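Local coordinates for Exo-arabinanase (Penicillium chrysogenum, PDB 3A72), which probably hydrolyses alpha-1,5-linked arabinan from a chain end, as an exo-acting glycoside hydrolase, and is seen here with arabinobiose bound, at residues A[52-57]-A[83-88]; A[77-82]-A[117-122]; A[253-256]-A[262-265]; A[283-286]-A[291-294]. All coordinates share one frame; numbering follows the deposited sequence.

Contact 1: residues A[52-57]-A[83-88]; sequences FPIYRS and PFLYSL
Phe-52 and Pro-83 mark the place where two strands come nearest, their CA atoms 7.3 Å apart. From there the strands move apart: Ile-54 and Leu-85 already stand at 9.6 Å between CA atoms, and the residues beyond them no longer meet. The gap is too wide for backbone pairing, so the two strands belong to different sheets and are joined by side chains alone.

The main meeting is a CH-pi contact. Pro-83 sets its CB over the face of the Phe-52 ring, 3.7 Å from the ring centroid and only 4° off the ring normal. The rest of the pyrrolidine leans toward one side of the ring, where Pro-83 CD comes to 3.7 Å from Phe-52 CE1. In Phe-52 the CG atom is anti to its own carbonyl carbon; this chi1 of -64° sends the ring across the gap, and chi2 of -49° turns its face to the proline. Two residues further along both strands, a smaller hydrophobic touch follows: the Ile-54 chain bends so that its CD1 tip reaches Leu-85 CD2 at 4.2 Å. All four residues are buried.

On its other flanks Ile-54 packs against Trp-128, while Pro-83 also rests on Tyr-25 of strand 23-30. Strand 52-57 is the third strand of one four-stranded antiparallel sheet, and 82-87 is the edge strand that starts the next. An apolar seam of this kind between successive sheets is what holds neighbouring blades together in a six-bladed beta-propeller, the fold of the sialidase-like glycosidases.

Contact 2: residues A[77-82]-A[117-122]; sequences YGLRYQ and VLYASQ. With AHR (alpha-L-arabinofuranose), chain B.
Leu-79 reaches Val-117 and Tyr-119 because its CG lies anti to the carbonyl carbon (chi1 -61°) and the chain then continues extended, spreading the two methyls toward strand 114-121. Each methyl has a partner of its own: CD2 of Leu-79 lies 3.9 Å from Val-117 CG2, and CD1 of Leu-79 meets Tyr-119 CE2 at 4.2 Å, oblique to the ring. Within the second segment Val-117 CG2 also sits in plane at the edge of the Tyr-119 ring, closing a small apolar group of three. The hydroxyl of Tyr-119 is hydrogen-bonded to Thr-73.

Past Leu-79 the first segment turns toward the sugar. Tyr-81 places one ring face under the arabinofuranose, whose C5 stands 3.7 Å above the plane and over its centre. Gln-82, bent at its second torsion, gives a nearly straight hydrogen bond (170°) from NE2 to the sugar O5 at 2.9 Å, and its OE1 is held by the backbone N of Glu-151. OE2 of Glu-41 is also hydrogen-bonded to the sugar.

A classic beta bulge sets Arg-80 and Tyr-81 together opposite Ser-105 of strand 100-106. That strand separates 82-87 from 114-121 in one sheet, and strand 129-137 flanks Val-117 on its far side.

Contact 3: residues A[253-256]-A[262-265]; sequences GQRL and TQPT
The contact lies in the passage from one propeller blade to the next, where Leu-256, just after the outermost strand 254-255 of one sheet, meets Pro-264 in the loop leading to strand 269-273. Leu-256 CD2 and Pro-264 CG are 4.1 Å apart, the two side chains crossing at about a right angle. Leu-256 CG is anti to the backbone N (chi1 -170°), which brings one methyl, CD2, to the proline ring, and both residues are buried.

Nearer the surface the link is polar and indirect. One water accepts from Arg-255 NH1 at 2.9 Å and donates to Gln-263 OE1 at 2.8 Å, lying in the guanidinium plane at its edge. The arginine and the amide are themselves too far apart to bond, with NH1 of Arg-255 4.4 Å from OE1 of Gln-263. What steadies the guanidinium lies elsewhere: its NE bonds the hydroxyl of Tyr-238, and Phe-228 makes a cation-pi contact with it.

Both segments lean on strand 237-242, as Leu-256 and Pro-264 each share backbone hydrogen bonds with Leu-237. On the side of the following blade, Pro-264 rests on Phe-293 of strand 292-295, while Leu-256 packs on Trp-303 in the loop before strand 304-306.

Contact 4: residues A[283-286]-A[291-294]; sequences IVSS and TLFI
Val-284 and Phe-293 are joined by two backbone hydrogen bonds, the mark of a hydrogen-bonded antiparallel pair. Val-284 N gives to Phe-293 O at 2.8 Å and Phe-293 N returns a bond to Val-284 O at 2.9 Å. The same Phe-293 O takes a CA-H...O contact from Ile-283 CA at 3.5 Å. Further along, one water bridges the strands where they part: it accepts from Ser-286 N at 2.8 Å and also meets Thr-291 O.

Apolar contacts divide between the two faces of the sheet. On one, Ile-283 and Ile-294 lie side by side, with Ile-283 CG1 4.1 Å from Ile-294 CG2. Leu-292 adds its methyls to this side, CD2 meeting Ser-285 CB at 3.9 Å. On the other, Val-284 CB and Phe-293 CB are 4.4 Å apart. Apart from these, chi1 of Phe-293 (-52°, CG anti to the carbonyl carbon) puts the ring beside a polar atom: its CD2 comes to 3.5 Å from Val-284 O, obliquely to the ring.

The two strands form a hairpin in the middle of a four-stranded sheet. Strand 269-273 pairs with the first and 304-306 with the second, while Leu-318 of strand 317-320 packs on Ile-283, Ser-285 and Leu-292.

How the contacts relate
The contacts fall into two pairs in different regions of the propeller. Contacts 1 and 2 have centres 10 Å apart and touch where Phe-52 CE1 lies 3.4 Å from Leu-79 O; segments 77-82 and 83-88 are consecutive in the chain, running from contact 2 into contact 1. Segment 77-82 of contact 2 touches the bound arabinofuranose, and the side chain of Pro-83 in contact 1 is about 7 Å from it. Contacts 3 and 4, with centres 11 Å apart, meet where Thr-265 O lies 3.3 Å from Ser-286 CB. Contacts 2 and 3 lie on opposite sides of the chain's centre, their centres 31 Å apart.

Contact 1: residues A[52-57]-A[83-88]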
loop_
_atom_site.group_PDB
_atom_site.type_symbol
_atom_site.label_atom_id
_atom_site.label_comp_id
_atom_site.label_asym_id
_atom_site.label_seq_id
_atom_site.Cartn_x
_atom_site.Cartn_y
_atom_site.Cartn_z
ATOM N N PHE A 52 7.519 5.774 12.317
ATOM C CA PHE A 52 7.008 4.485 11.853
ATOM C C PHE A 52 7.719 3.331 12.572
ATOM O O PHE A 52 8.920 3.171 12.412
ATOM C CB PHE A 52 7.150 4.319 10.363
ATOM C CG PHE A 52 6.346 5.283 9.521
ATOM C CD1 PHE A 52 4.985 5.504 9.761
ATOM C CD2 PHE A 52 6.946 5.955 8.464
ATOM C CE1 PHE A 52 4.269 6.393 8.957
ATOM C CE2 PHE A 52 6.229 6.804 7.656
ATOM C CZ PHE A 52 4.887 7.026 7.914
ATOM N N PRO A 53 6.997 2.546 13.364
ATOM C CA PRO A 53 7.609 1.403 14.049
ATOM C C PRO A 53 7.832 0.276 13.055
ATOM O O PRO A 53 7.063 0.113 12.142
ATOM C CB PRO A 53 6.579 1.003 15.090
ATOM C CG PRO A 53 5.283 1.456 14.520
ATOM C CD PRO A 53 5.568 2.690 13.695
ATOM N N ILE A 54 8.884 -0.516 13.319
ATOM C CA ILE A 54 9.190 -1.682 12.477
ATOM C C ILE A 54 9.157 -2.893 13.370
ATOM O O ILE A 54 10.010 -3.020 14.271
ATOM C CB ILE A 54 10.533 -1.526 11.779
ATOM C CG1 ILE A 54 10.669 -0.255 10.971
ATOM C CG2 ILE A 54 10.827 -2.753 10.918
ATOM C CD1 ILE A 54 9.734 -0.130 9.806
ATOM N N TYR A 55 8.181 -3.778 13.163
ATOM C CA TYR A 55 8.025 -5.009 13.929
ATOM C C TYR A 55 8.375 -6.171 13.032
ATOM O O TYR A 55 8.020 -6.212 11.862
ATOM C CB TYR A 55 6.609 -5.158 14.465
ATOM C CG TYR A 55 6.322 -4.416 15.767
ATOM C CD1 TYR A 55 6.587 -3.070 15.914
ATOM C CD2 TYR A 55 5.712 -5.069 16.818
ATOM C CE1 TYR A 55 6.298 -2.420 17.065
ATOM C CE2 TYR A 55 5.408 -4.410 18.000
ATOM C CZ TYR A 55 5.702 -3.080 18.136
ATOM O OH TYR A 55 5.412 -2.465 19.314
ATOM N N ARG A 56 9.059 -7.176 13.592
ATOM C CA ARG A 56 9.511 -8.350 12.855
ATOM C C ARG A 56 8.916 -9.623 13.419
ATOM O O ARG A 56 8.761 -9.758 14.636
ATOM C CB ARG A 56 11.035 -8.477 12.959
ATOM C CG ARG A 56 11.610 -9.684 12.233
ATOM C CD ARG A 56 13.100 -9.572 12.065
ATOM N NE ARG A 56 13.808 -9.635 13.334
ATOM C CZ ARG A 56 15.055 -9.276 13.534
ATOM N NH1 ARG A 56 15.742 -8.749 12.550
ATOM N NH2 ARG A 56 15.571 -9.461 14.772
ATOM N N SER A 57 8.625 -10.563 12.535
ATOM C CA SER A 57 8.319 -11.946 12.894
ATOM C C SER A 57 9.281 -12.866 12.201
ATOM O O SER A 57 9.446 -12.789 10.967
ATOM C CB SER A 57 6.873 -12.318 12.528
ATOM O OG SER A 57 6.657 -13.706 12.809
ATOM N N PRO A 83 3.002 4.857 5.270
ATOM C CA PRO A 83 4.288 4.195 5.046
ATOM C C PRO A 83 4.166 3.167 3.940
ATOM O O PRO A 83 3.080 2.731 3.521
ATOM C CB PRO A 83 4.558 3.500 6.389
ATOM C CG PRO A 83 3.178 3.172 6.904
ATOM C CD PRO A 83 2.358 4.393 6.494
ATOM N N PHE A 84 5.315 2.699 3.470
ATOM C CA PHE A 84 5.416 1.605 2.498
ATOM C C PHE A 84 6.795 1.013 2.616
ATOM O O PHE A 84 7.794 1.729 2.468
ATOM C CB PHE A 84 5.182 2.086 1.036
ATOM C CG PHE A 84 5.030 0.908 0.121
ATOM C CD1 PHE A 84 3.841 0.244 0.059
ATOM C CD2 PHE A 84 6.080 0.402 -0.618
ATOM C CE1 PHE A 84 3.645 -0.880 -0.681
ATOM C CE2 PHE A 84 5.916 -0.728 -1.388
ATOM C CZ PHE A 84 4.710 -1.376 -1.438
ATOM N N LEU A 85 6.901 -0.295 2.867
ATOM C CA LEU A 85 8.147 -1.039 2.933
ATOM C C LEU A 85 8.440 -1.729 1.615
ATOM O O LEU A 85 7.530 -2.322 1.022
ATOM C CB LEU A 85 8.121 -2.060 4.054
ATOM C CG LEU A 85 8.221 -1.494 5.456
ATOM C CD1 LEU A 85 7.800 -2.565 6.458
ATOM C CD2 LEU A 85 9.655 -1.049 5.743
ATOM N N TYR A 86 9.714 -1.720 1.189
ATOM C CA TYR A 86 10.055 -2.393 -0.069
ATOM C C TYR A 86 11.510 -2.884 -0.053
ATOM O O TYR A 86 12.438 -2.071 0.038
ATOM C CB TYR A 86 9.901 -1.446 -1.247
ATOM C CG TYR A 86 9.996 -2.103 -2.589
ATOM C CD1 TYR A 86 9.218 -3.210 -2.926
ATOM C CD2 TYR A 86 10.869 -1.641 -3.569
ATOM C CE1 TYR A 86 9.302 -3.823 -4.153
ATOM C CE2 TYR A 86 10.951 -2.237 -4.836
ATOM C CZ TYR A 86 10.171 -3.308 -5.106
ATOM O OH TYR A 86 10.258 -3.879 -6.385
ATOM N N SER A 87 11.684 -4.180 -0.119
ATOM C CA SER A 87 13.017 -4.808 -0.250
ATOM C C SER A 87 13.377 -4.788 -1.719
ATOM O O SER A 87 12.677 -5.386 -2.548
ATOM C CB SER A 87 12.971 -6.216 0.318
ATOM O OG SER A 87 14.216 -6.861 0.185
ATOM N N LEU A 88 14.452 -4.077 -2.108
ATOM C CA LEU A 88 14.803 -4.002 -3.519
ATOM C C LEU A 88 15.081 -5.386 -4.072
ATOM O O LEU A 88 15.952 -6.085 -3.566
ATOM C CB LEU A 88 16.076 -3.158 -3.743
ATOM C CG LEU A 88 15.905 -1.628 -3.661
ATOM C CD1 LEU A 88 17.226 -1.013 -4.008
ATOM C CD2 LEU A 88 14.825 -1.143 -4.622
#

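Contact 2: residues A[77-82]-A[117-122]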
loop_
_atom_site.group_PDB
_atom_site.type_symbol
_atom_site.label_atom_id
_atom_site.label_comp_id
_atom_site.label_asym_id
_atom_site.label_seq_id
_atom_site.Cartn_x
_atom_site.Cartn_y
_atom_site.Cartn_z
ATOM N N TYR A 77 9.168 16.867 11.442
ATOM C CA TYR A 77 7.716 17.048 11.483
ATOM C C TYR A 77 7.025 15.852 12.105
ATOM O O TYR A 77 6.033 15.986 12.860
ATOM C CB TYR A 77 7.116 17.279 10.109
ATOM C CG TYR A 77 7.644 18.446 9.301
ATOM C CD1 TYR A 77 8.328 19.510 9.880
ATOM C CD2 TYR A 77 7.497 18.477 7.921
ATOM C CE1 TYR A 77 8.809 20.554 9.103
ATOM C CE2 TYR A 77 7.971 19.486 7.138
ATOM C CZ TYR A 77 8.630 20.514 7.720
ATOM O OH TYR A 77 9.118 21.526 6.895
ATOM N N GLY A 78 7.498 14.657 11.742
ATOM C CA GLY A 78 6.853 13.387 12.090
ATOM C C GLY A 78 6.582 12.579 10.829
ATOM O O GLY A 78 6.028 13.095 9.857
ATOM N N LEU A 79 7.004 11.308 10.878
ATOM C CA LEU A 79 6.642 10.359 9.784
ATOM C C LEU A 79 5.285 9.819 10.132
ATOM O O LEU A 79 5.136 8.957 11.012
ATOM C CB LEU A 79 7.700 9.285 9.621
ATOM C CG LEU A 79 9.093 9.768 9.252
ATOM C CD1 LEU A 79 9.994 8.596 8.872
ATOM C CD2 LEU A 79 9.066 10.849 8.139
ATOM N N ARG A 80 4.268 10.415 9.528
ATOM C CA ARG A 80 2.912 10.399 10.038
ATOM C C ARG A 80 1.932 9.529 9.300
ATOM O O ARG A 80 1.142 8.802 9.916
ATOM C CB ARG A 80 2.383 11.855 10.101
ATOM C CG ARG A 80 1.066 11.999 10.862
ATOM C CD ARG A 80 0.628 13.491 10.989
ATOM N NE ARG A 80 1.714 14.297 11.550
ATOM C CZ ARG A 80 2.041 14.398 12.809
ATOM N NH1 ARG A 80 1.259 13.856 13.761
ATOM N NH2 ARG A 80 3.126 15.070 13.158
ATOM N N TYR A 81 1.924 9.642 7.963
ATOM C CA TYR A 81 0.940 8.975 7.127
ATOM C C TYR A 81 1.623 8.050 6.079
ATOM O O TYR A 81 2.675 8.373 5.527
ATOM C CB TYR A 81 0.078 9.934 6.347
ATOM C CG TYR A 81 -1.009 10.680 7.103
ATOM C CD1 TYR A 81 -1.367 10.385 8.427
ATOM C CD2 TYR A 81 -1.708 11.708 6.448
ATOM C CE1 TYR A 81 -2.383 11.107 9.068
ATOM C CE2 TYR A 81 -2.690 12.412 7.068
ATOM C CZ TYR A 81 -3.026 12.106 8.395
ATOM O OH TYR A 81 -4.050 12.793 9.051
ATOM N N GLN A 82 0.935 6.950 5.815
ATOM C CA GLN A 82 1.086 6.207 4.566
ATOM C C GLN A 82 2.504 5.674 4.317
ATOM O O GLN A 82 3.108 5.900 3.295
ATOM C CB GLN A 82 0.613 7.081 3.398
ATOM C CG GLN A 82 -0.859 7.441 3.553
ATOM C CD GLN A 82 -1.234 8.864 3.215
ATOM O OE1 GLN A 82 -0.529 9.550 2.446
ATOM N NE2 GLN A 82 -2.359 9.307 3.737
ATOM N N VAL A 117 8.913 10.985 1.658
ATOM C CA VAL A 117 10.361 10.824 1.836
ATOM C C VAL A 117 10.719 9.341 1.755
ATOM O O VAL A 117 9.887 8.461 1.983
ATOM C CB VAL A 117 10.816 11.452 3.141
ATOM C CG1 VAL A 117 10.645 12.975 3.099
ATOM C CG2 VAL A 117 10.173 10.835 4.372
ATOM N N LEU A 118 11.975 9.095 1.429
ATOM C CA LEU A 118 12.546 7.779 1.242
ATOM C C LEU A 118 13.711 7.569 2.215
ATOM O O LEU A 118 14.665 8.350 2.194
ATOM C CB LEU A 118 13.023 7.572 -0.223
ATOM C CG LEU A 118 13.447 6.160 -0.563
ATOM C CD1 LEU A 118 12.293 5.218 -0.579
ATOM C CD2 LEU A 118 14.187 6.175 -1.897
ATOM N N TYR A 119 13.622 6.516 3.018
ATOM C CA TYR A 119 14.635 6.039 3.944
ATOM C C TYR A 119 15.104 4.657 3.485
ATOM O O TYR A 119 14.380 3.880 2.878
ATOM C CB TYR A 119 14.050 5.940 5.386
ATOM C CG TYR A 119 14.077 7.293 6.067
ATOM C CD1 TYR A 119 15.039 7.591 7.003
ATOM C CD2 TYR A 119 13.166 8.299 5.761
ATOM C CE1 TYR A 119 15.093 8.814 7.631
ATOM C CE2 TYR A 119 13.214 9.546 6.339
ATOM C CZ TYR A 119 14.181 9.808 7.284
ATOM O OH TYR A 119 14.219 11.090 7.816
ATOM N N ALA A 120 16.365 4.332 3.814
ATOM C CA ALA A 120 16.950 3.043 3.453
ATOM C C ALA A 120 17.645 2.429 4.654
ATOM O O ALA A 120 18.270 3.115 5.491
ATOM C CB ALA A 120 17.946 3.197 2.340
ATOM N N SER A 121 17.594 1.110 4.702
ATOM C CA SER A 121 18.293 0.297 5.654
ATOM C C SER A 121 19.121 -0.758 4.934
ATOM O O SER A 121 18.610 -1.434 4.011
ATOM C CB SER A 121 17.286 -0.443 6.567
ATOM O OG SER A 121 17.948 -1.397 7.388
ATOM N N GLN A 122 20.383 -0.892 5.322
ATOM C CA GLN A 122 21.264 -1.870 4.748
ATOM C C GLN A 122 21.404 -3.093 5.631
ATOM O O GLN A 122 22.161 -4.014 5.233
ATOM C CB GLN A 122 22.635 -1.249 4.498
ATOM C CG GLN A 122 22.621 0.014 3.717
ATOM C CD GLN A 122 22.002 -0.082 2.359
ATOM O OE1 GLN A 122 21.867 -1.126 1.660
ATOM N NE2 GLN A 122 21.629 1.096 1.901
HETATM O O5 AHR B . -3.674 7.660 5.758
HETATM C C5 AHR B . -4.288 8.623 6.664
HETATM C C4 AHR B . -5.560 9.139 6.026
HETATM O O4 AHR B . -5.193 9.888 4.818
HETATM C C3 AHR B . -6.225 10.213 6.875
HETATM O O3 AHR B . -7.091 9.642 7.877
HETATM C C2 AHR B . -7.073 10.934 5.807
HETATM O O2 AHR B . -7.370 12.303 6.167
HETATM C C1 AHR B . -6.174 10.890 4.563
#

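Contact 3: residues A[253-256]-A[262-265]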
loop_
_atom_site.group_PDB
_atom_site.type_symbol
_atom_site.label_atom_id
_atom_site.label_comp_id
_atom_site.label_asym_id
_atom_site.label_seq_id
_atom_site.Cartn_x
_atom_site.Cartn_y
_atom_site.Cartn_z
ATOM N N GLY A 253 -9.641 2.126 -17.854
ATOM C CA GLY A 253 -10.008 1.553 -16.591
ATOM C C GLY A 253 -11.070 0.485 -16.716
ATOM O O GLY A 253 -12.040 0.653 -17.476
ATOM N N GLN A 254 -10.959 -0.517 -15.891
ATOM C CA GLN A 254 -11.889 -1.648 -15.843
ATOM C C GLN A 254 -12.448 -1.779 -14.430
ATOM O O GLN A 254 -11.686 -1.906 -13.450
ATOM C CB GLN A 254 -11.144 -2.923 -16.215
ATOM C CG GLN A 254 -12.031 -4.147 -16.299
ATOM C CD GLN A 254 -11.344 -5.415 -16.786
ATOM O OE1 GLN A 254 -10.250 -5.370 -17.386
ATOM N NE2 GLN A 254 -12.026 -6.495 -16.601
ATOM N N ARG A 255 -13.752 -1.715 -14.266
ATOM C CA ARG A 255 -14.383 -1.874 -12.949
ATOM C C ARG A 255 -14.259 -3.343 -12.554
ATOM O O ARG A 255 -14.570 -4.258 -13.322
ATOM C CB ARG A 255 -15.835 -1.440 -12.992
ATOM C CG ARG A 255 -16.524 -1.533 -11.655
ATOM C CD ARG A 255 -17.954 -1.051 -11.661
ATOM N NE ARG A 255 -18.083 0.389 -11.827
ATOM C CZ ARG A 255 -18.642 1.264 -11.025
ATOM N NH1 ARG A 255 -19.233 0.919 -9.850
ATOM N NH2 ARG A 255 -18.666 2.559 -11.350
ATOM N N LEU A 256 -13.841 -3.586 -11.315
ATOM C CA LEU A 256 -13.775 -4.957 -10.791
ATOM C C LEU A 256 -15.196 -5.423 -10.507
ATOM O O LEU A 256 -15.892 -4.812 -9.684
ATOM C CB LEU A 256 -12.849 -4.978 -9.568
ATOM C CG LEU A 256 -12.462 -6.323 -9.006
ATOM C CD1 LEU A 256 -11.217 -6.187 -8.160
ATOM C CD2 LEU A 256 -13.583 -6.984 -8.176
ATOM N N THR A 262 -21.378 -8.498 -4.879
ATOM C CA THR A 262 -20.730 -7.544 -3.964
ATOM C C THR A 262 -20.004 -6.511 -4.801
ATOM O O THR A 262 -19.345 -6.837 -5.802
ATOM C CB THR A 262 -19.765 -8.298 -3.065
ATOM O OG1 THR A 262 -20.545 -9.192 -2.271
ATOM C CG2 THR A 262 -18.950 -7.400 -2.162
ATOM N N GLN A 263 -20.068 -5.247 -4.372
ATOM C CA GLN A 263 -19.450 -4.142 -5.069
ATOM C C GLN A 263 -18.356 -3.581 -4.159
ATOM O O GLN A 263 -18.631 -2.754 -3.267
ATOM C CB GLN A 263 -20.473 -3.077 -5.406
ATOM C CG GLN A 263 -21.456 -3.636 -6.442
ATOM C CD GLN A 263 -22.425 -2.574 -6.888
ATOM O OE1 GLN A 263 -22.077 -1.609 -7.571
ATOM N NE2 GLN A 263 -23.658 -2.683 -6.501
ATOM N N PRO A 264 -17.133 -4.062 -4.299
ATOM C CA PRO A 264 -16.088 -3.665 -3.314
ATOM C C PRO A 264 -15.738 -2.195 -3.464
ATOM O O PRO A 264 -15.628 -1.664 -4.579
ATOM C CB PRO A 264 -14.911 -4.559 -3.654
ATOM C CG PRO A 264 -15.178 -5.158 -4.922
ATOM C CD PRO A 264 -16.606 -4.973 -5.319
ATOM N N THR A 265 -15.473 -1.552 -2.338
ATOM C CA THR A 265 -15.132 -0.140 -2.330
ATOM C C THR A 265 -13.979 0.152 -1.390
ATOM O O THR A 265 -13.825 -0.477 -0.314
ATOM C CB THR A 265 -16.333 0.756 -1.951
ATOM O OG1 THR A 265 -16.777 0.410 -0.651
ATOM C CG2 THR A 265 -17.462 0.631 -2.947
HETATM O O HOH W 1 -19.480 -1.640 -8.586
#

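Contact 4: residues A[283-286]-A[291-294]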
loop_
_atom_site.group_PDB
_atom_site.type_symbol
_atom_site.label_atom_id
_atom_site.label_comp_id
_atom_site.label_asym_id
_atom_site.label_seq_id
_atom_site.Cartn_x
_atom_site.Cartn_y
_atom_site.Cartn_z
ATOM N N ILE A 283 -5.268 -11.812 -5.985
ATOM C CA ILE A 283 -6.068 -11.706 -4.754
ATOM C C ILE A 283 -6.148 -10.236 -4.404
ATOM O O ILE A 283 -5.106 -9.546 -4.333
ATOM C CB ILE A 283 -5.461 -12.541 -3.645
ATOM C CG1 ILE A 283 -5.207 -13.974 -4.089
ATOM C CG2 ILE A 283 -6.384 -12.483 -2.397
ATOM C CD1 ILE A 283 -4.497 -14.806 -3.038
ATOM N N VAL A 284 -7.363 -9.734 -4.209
ATOM C CA VAL A 284 -7.640 -8.348 -3.928
ATOM C C VAL A 284 -8.431 -8.211 -2.633
ATOM O O VAL A 284 -9.371 -8.991 -2.340
ATOM C CB VAL A 284 -8.415 -7.702 -5.105
ATOM C CG1 VAL A 284 -9.111 -6.371 -4.726
ATOM C CG2 VAL A 284 -7.473 -7.485 -6.268
ATOM N N SER A 285 -8.062 -7.197 -1.849
ATOM C CA SER A 285 -8.819 -6.729 -0.703
ATOM C C SER A 285 -9.302 -5.304 -0.983
ATOM O O SER A 285 -8.657 -4.538 -1.709
ATOM C CB SER A 285 -7.916 -6.725 0.538
ATOM O OG SER A 285 -8.568 -6.262 1.696
ATOM N N SER A 286 -10.421 -4.944 -0.371
ATOM C CA SER A 286 -10.905 -3.595 -0.286
ATOM C C SER A 286 -10.846 -3.146 1.188
ATOM O O SER A 286 -10.577 -3.933 2.072
ATOM C CB SER A 286 -12.342 -3.434 -0.770
ATOM O OG SER A 286 -13.207 -3.945 0.249
ATOM N N THR A 291 -14.188 -10.033 3.339
ATOM C CA THR A 291 -13.900 -11.093 2.394
ATOM C C THR A 291 -12.731 -10.708 1.503
ATOM O O THR A 291 -12.198 -9.600 1.570
ATOM C CB THR A 291 -15.176 -11.366 1.583
ATOM O OG1 THR A 291 -15.563 -10.109 1.082
ATOM C CG2 THR A 291 -16.268 -11.984 2.422
ATOM N N LEU A 292 -12.337 -11.645 0.645
ATOM C CA LEU A 292 -11.337 -11.404 -0.391
ATOM C C LEU A 292 -11.938 -11.681 -1.744
ATOM O O LEU A 292 -12.956 -12.390 -1.872
ATOM C CB LEU A 292 -10.081 -12.261 -0.187
ATOM C CG LEU A 292 -9.261 -11.904 1.071
ATOM C CD1 LEU A 292 -8.278 -13.046 1.347
ATOM C CD2 LEU A 292 -8.515 -10.605 0.921
ATOM N N PHE A 293 -11.302 -11.167 -2.801
ATOM C CA PHE A 293 -11.758 -11.294 -4.173
ATOM C C PHE A 293 -10.635 -11.898 -4.992
ATOM O O PHE A 293 -9.534 -11.354 -4.987
ATOM C CB PHE A 293 -12.209 -9.924 -4.715
ATOM C CG PHE A 293 -13.195 -9.273 -3.791
ATOM C CD1 PHE A 293 -14.548 -9.662 -3.836
ATOM C CD2 PHE A 293 -12.798 -8.363 -2.844
ATOM C CE1 PHE A 293 -15.429 -9.153 -2.898
ATOM C CE2 PHE A 293 -13.692 -7.865 -1.931
ATOM C CZ PHE A 293 -15.009 -8.236 -1.972
ATOM N N ILE A 294 -10.905 -13.007 -5.676
ATOM C CA ILE A 294 -9.858 -13.678 -6.404
ATOM C C ILE A 294 -10.172 -13.786 -7.879
ATOM O O ILE A 294 -11.332 -13.793 -8.320
ATOM C CB ILE A 294 -9.538 -15.061 -5.777
ATOM C CG1 ILE A 294 -10.667 -16.111 -5.986
ATOM C CG2 ILE A 294 -9.201 -14.890 -4.310
ATOM C CD1 ILE A 294 -10.273 -17.510 -5.562
HETATM O O HOH W 2 -11.932 -6.924 1.001
#